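Local coordinates for protein nonribosomal peptide synthase (Streptomyces sp. MJ635-86F5, PDB 5JJP) that probably activates an aliphatic beta-amino acid as its adenylate at the expense of ATP, acting as an adenylation enzyme of the ANL superfamily, at residues D221-T226 / A246-V251; L263-H267 / L291-P297. All coordinates share one frame. Residues are numbered along the deposited sequence.

Contact 1: D221-T226 / A246-V251; sequences DRVAVT and ATAVPV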
# COMPACT_ATOMS: atom_id res chain seq x y z
N ASP A 221 10.84 -14.69 -1.28
CA ASP A 221 11.09 -13.47 -2.01
C ASP A 221 11.72 -12.41 -1.15
O ASP A 221 11.52 -12.37 0.03
CB ASP A 221 9.84 -12.95 -2.63
CG ASP A 221 9.46 -13.72 -3.83
OD1 ASP A 221 10.23 -13.63 -4.83
OD2 ASP A 221 8.38 -14.33 -3.79
N ARG A 222 12.50 -11.56 -1.78
CA ARG A 222 12.98 -10.33 -1.14
C ARG A 222 12.52 -9.21 -2.03
O ARG A 222 12.88 -9.15 -3.19
CB ARG A 222 14.49 -10.37 -1.04
CG ARG A 222 14.98 -11.54 -0.23
CD ARG A 222 16.48 -11.56 -0.11
NE ARG A 222 16.86 -11.73 1.28
CZ ARG A 222 17.90 -11.15 1.88
NH1 ARG A 222 18.66 -10.25 1.25
NH2 ARG A 222 18.12 -11.40 3.16
N VAL A 223 11.71 -8.31 -1.50
CA VAL A 223 10.96 -7.36 -2.34
C VAL A 223 11.51 -5.97 -2.19
O VAL A 223 11.54 -5.43 -1.08
CB VAL A 223 9.51 -7.35 -1.96
CG1 VAL A 223 8.71 -6.38 -2.84
CG2 VAL A 223 8.97 -8.78 -2.07
N ALA A 224 11.98 -5.41 -3.30
CA ALA A 224 12.41 -4.05 -3.32
C ALA A 224 11.16 -3.19 -3.50
O ALA A 224 10.53 -3.24 -4.54
CB ALA A 224 13.36 -3.81 -4.46
N VAL A 225 10.84 -2.36 -2.52
CA VAL A 225 9.75 -1.35 -2.60
C VAL A 225 10.37 0.03 -2.95
O VAL A 225 11.07 0.64 -2.18
CB VAL A 225 9.02 -1.30 -1.26
CG1 VAL A 225 7.87 -0.27 -1.29
CG2 VAL A 225 8.50 -2.67 -0.88
N THR A 226 10.18 0.49 -4.17
CA THR A 226 10.81 1.70 -4.59
C THR A 226 10.00 2.96 -4.26
O THR A 226 10.54 4.03 -4.23
CB THR A 226 11.03 1.67 -6.10
OG1 THR A 226 9.79 1.51 -6.76
CG2 THR A 226 11.99 0.50 -6.47
N ALA A 246 7.44 -12.82 3.60
CA ALA A 246 8.67 -12.63 2.85
C ALA A 246 9.55 -11.56 3.49
O ALA A 246 9.38 -11.28 4.63
CB ALA A 246 8.34 -12.27 1.38
N THR A 247 10.46 -10.96 2.72
CA THR A 247 11.40 -9.97 3.25
C THR A 247 11.28 -8.66 2.47
O THR A 247 11.46 -8.64 1.24
CB THR A 247 12.86 -10.45 3.12
OG1 THR A 247 13.05 -11.68 3.85
CG2 THR A 247 13.78 -9.44 3.70
N ALA A 248 10.97 -7.57 3.17
CA ALA A 248 10.72 -6.31 2.51
C ALA A 248 11.97 -5.43 2.56
O ALA A 248 12.62 -5.32 3.58
CB ALA A 248 9.58 -5.59 3.22
N VAL A 249 12.33 -4.86 1.43
CA VAL A 249 13.54 -4.05 1.29
C VAL A 249 13.16 -2.69 0.66
O VAL A 249 13.20 -2.52 -0.55
CB VAL A 249 14.57 -4.74 0.39
CG1 VAL A 249 15.91 -4.04 0.53
CG2 VAL A 249 14.68 -6.24 0.73
N PRO A 250 12.79 -1.72 1.48
CA PRO A 250 12.53 -0.41 0.98
C PRO A 250 13.77 0.12 0.32
O PRO A 250 14.86 -0.06 0.87
CB PRO A 250 12.26 0.40 2.25
CG PRO A 250 11.82 -0.61 3.25
CD PRO A 250 12.65 -1.81 2.95
N VAL A 251 13.66 0.75 -0.83
CA VAL A 251 14.84 1.25 -1.50
C VAL A 251 15.02 2.74 -1.11
O VAL A 251 14.28 3.57 -1.55
CB VAL A 251 14.68 1.13 -3.03
CG1 VAL A 251 15.93 1.61 -3.74
CG2 VAL A 251 14.38 -0.30 -3.42

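Contact 2: L263-H267 / L291-P297; sequences LAFLH and LVAGLDP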
# COMPACT_ATOMS: atom_id res chain seq x y z
N LEU A 263 20.96 -0.30 -9.22
CA LEU A 263 21.25 -1.64 -9.74
C LEU A 263 22.18 -2.41 -8.85
O LEU A 263 21.94 -3.57 -8.59
CB LEU A 263 21.76 -1.58 -11.18
CG LEU A 263 20.72 -1.03 -12.17
CD1 LEU A 263 21.33 -0.63 -13.50
CD2 LEU A 263 19.60 -2.01 -12.42
N ALA A 264 23.17 -1.76 -8.24
CA ALA A 264 24.08 -2.44 -7.31
C ALA A 264 23.33 -2.88 -6.06
O ALA A 264 23.59 -3.93 -5.50
CB ALA A 264 25.23 -1.53 -6.91
N PHE A 265 22.37 -2.05 -5.63
CA PHE A 265 21.57 -2.35 -4.46
C PHE A 265 20.72 -3.59 -4.71
O PHE A 265 20.59 -4.39 -3.85
CB PHE A 265 20.69 -1.14 -4.09
CG PHE A 265 19.93 -1.31 -2.81
CD1 PHE A 265 20.58 -1.22 -1.61
CD2 PHE A 265 18.55 -1.55 -2.82
CE1 PHE A 265 19.89 -1.38 -0.42
CE2 PHE A 265 17.85 -1.70 -1.64
CZ PHE A 265 18.52 -1.61 -0.44
N LEU A 266 20.15 -3.73 -5.90
CA LEU A 266 19.35 -4.92 -6.19
C LEU A 266 20.20 -6.19 -6.12
O LEU A 266 19.69 -7.22 -5.70
CB LEU A 266 18.68 -4.85 -7.56
CG LEU A 266 17.77 -3.65 -7.83
CD1 LEU A 266 17.07 -3.84 -9.17
CD2 LEU A 266 16.73 -3.43 -6.74
N HIS A 267 21.47 -6.12 -6.49
CA HIS A 267 22.42 -7.22 -6.20
C HIS A 267 22.78 -7.33 -4.76
O HIS A 267 22.71 -8.39 -4.19
CB HIS A 267 23.75 -7.04 -6.99
CG HIS A 267 23.64 -7.43 -8.42
ND1 HIS A 267 23.75 -8.74 -8.83
CD2 HIS A 267 23.41 -6.70 -9.54
CE1 HIS A 267 23.62 -8.79 -10.15
NE2 HIS A 267 23.43 -7.56 -10.60
N LEU A 291 23.83 -3.67 -17.30
CA LEU A 291 23.65 -3.95 -15.88
C LEU A 291 22.23 -4.47 -15.57
O LEU A 291 22.05 -5.37 -14.74
CB LEU A 291 23.99 -2.73 -15.04
CG LEU A 291 25.46 -2.25 -15.16
CD1 LEU A 291 25.67 -0.99 -14.34
CD2 LEU A 291 26.42 -3.35 -14.71
N VAL A 292 21.23 -3.95 -16.28
CA VAL A 292 19.86 -4.44 -16.14
C VAL A 292 19.80 -5.93 -16.49
O VAL A 292 19.32 -6.75 -15.73
CB VAL A 292 18.87 -3.64 -17.01
CG1 VAL A 292 17.51 -4.32 -17.06
CG2 VAL A 292 18.75 -2.22 -16.48
N ALA A 293 20.32 -6.25 -17.67
CA ALA A 293 20.46 -7.64 -18.13
C ALA A 293 21.20 -8.52 -17.17
O ALA A 293 21.00 -9.71 -17.15
CB ALA A 293 21.16 -7.68 -19.50
N GLY A 294 22.05 -7.92 -16.35
CA GLY A 294 22.85 -8.68 -15.39
C GLY A 294 22.24 -8.88 -14.02
O GLY A 294 22.90 -9.45 -13.14
N LEU A 295 20.99 -8.43 -13.83
CA LEU A 295 20.26 -8.64 -12.55
C LEU A 295 19.84 -10.10 -12.35
O LEU A 295 18.66 -10.46 -12.48
CB LEU A 295 19.03 -7.75 -12.45
CG LEU A 295 19.32 -6.25 -12.43
CD1 LEU A 295 18.04 -5.50 -12.74
CD2 LEU A 295 19.86 -5.84 -11.09
N ASP A 296 20.80 -10.95 -12.01
CA ASP A 296 20.56 -12.38 -11.93
C ASP A 296 19.55 -12.80 -10.87
O ASP A 296 18.78 -13.75 -11.10
CB ASP A 296 21.89 -13.14 -11.76
CG ASP A 296 22.74 -13.11 -13.03
OD1 ASP A 296 22.17 -13.08 -14.15
OD2 ASP A 296 23.99 -13.12 -12.92
N PRO A 297 19.54 -12.14 -9.71
CA PRO A 297 18.62 -12.63 -8.66
C PRO A 297 17.17 -12.28 -8.89
O PRO A 297 16.28 -12.91 -8.30
CB PRO A 297 19.12 -11.93 -7.39
CG PRO A 297 20.50 -11.51 -7.72
CD PRO A 297 20.52 -11.21 -9.17

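Contact 1: D221-T226 / A246-V251
Thr247 and Val249 put their side chains on the same face of the sheet as Arg222 and Ala224. Arg222 (chi1 m, chi2 t) lays its aliphatic part beside its neighbour, Arg222 CG lying 4.1 Å from Thr247 CB, while its NH1 reaches Ala269 O. Thr247, also m, turns its hydroxyl to Pro46 O. Val249 is t, with Val249 CG2 4.5 Å from Arg222 CB. Val223 and Val225, both t, share the other face with Ala248 and Pro250 and lean on helix 232-243. The segments are the two strands of a beta-alpha-beta unit whose crossover is that helix; they run parallel, with 247-250 at the edge of a six-stranded sheet. Five backbone hydrogen bonds join them, among them Val223 N to Thr247 O (2.8 Å), Val249 N to Val223 O (2.7 Å) and Val251 N to Val225 O (2.9 Å). Pro250 has no NH to give, but its place in the parallel register asks for none from this neighbour. Past the strand end Val251, again t, sets its CG2 3.8 Å from Ala224 CB and 4.0 Å from Thr226 CG2.

Contact 2: L263-H267 / L291-P297
Two helices on the outer layer of an alpha/beta domain meet here: helix 259-268, which packs against the parallel strands 222-225 and 247-250, and the end of helix 289-293 with the turn that follows it. Leucines fill the gap between them. Leu263 points at the second segment and reaches several of its residues, with Leu263 CD1 3.7 Å from Leu291 CB, Leu263 CD2 3.8 Å from Leu295 CD1 and the same Leu263 CD2 4.2 Å from Val292 CG2. One helical turn on, Leu266 CB sits 3.9 Å from Leu295 CD2, so Leu295 packs against both Leu263 and Leu266. Leu295 N bonds to Val292 O at 3.0 Å, and Leu295 itself is the centre of an inverse gamma turn. Its CA-to-CB bond points sideways, yet the m,t rotamer carries the methyls into the leucine cluster, while Leu295 O is held by Arg323. Toward solvent, His267 (chi1 -78°, chi2 -82°) reaches across to the turn. His267 CD2 is 4.0 Å from Leu295 CD2, and Pro297 CD comes within 4.1 Å of His267 CE1, approaching the ring obliquely. Gly294 O, by contrast, meets the imidazole at its edge, near the ring plane, 3.1 Å from His267 CE1.

In the fold
Helix 259-268 connects the two contacts, whose centres are 14 Å apart. The helix turns Phe265 and Leu266 to the strands of contact 1: Phe265 CZ lies 3.7 Å from Val249 CG1, Phe265 CE2 is 4.1 Å from Val251 CG2, and Leu266 CD2 is 4.1 Å from Ala224 CB. Leu266 also touches Leu295, so this one side chain belongs to both interfaces, whereas Phe265 has no contact with 291-297. Contact 1 is a buried sheet pairing, its centre about 13 Å from the chain's centre, and contact 2 continues outward from it, about 25 Å from that centre, into the helical covering of the same AMP-binding family region.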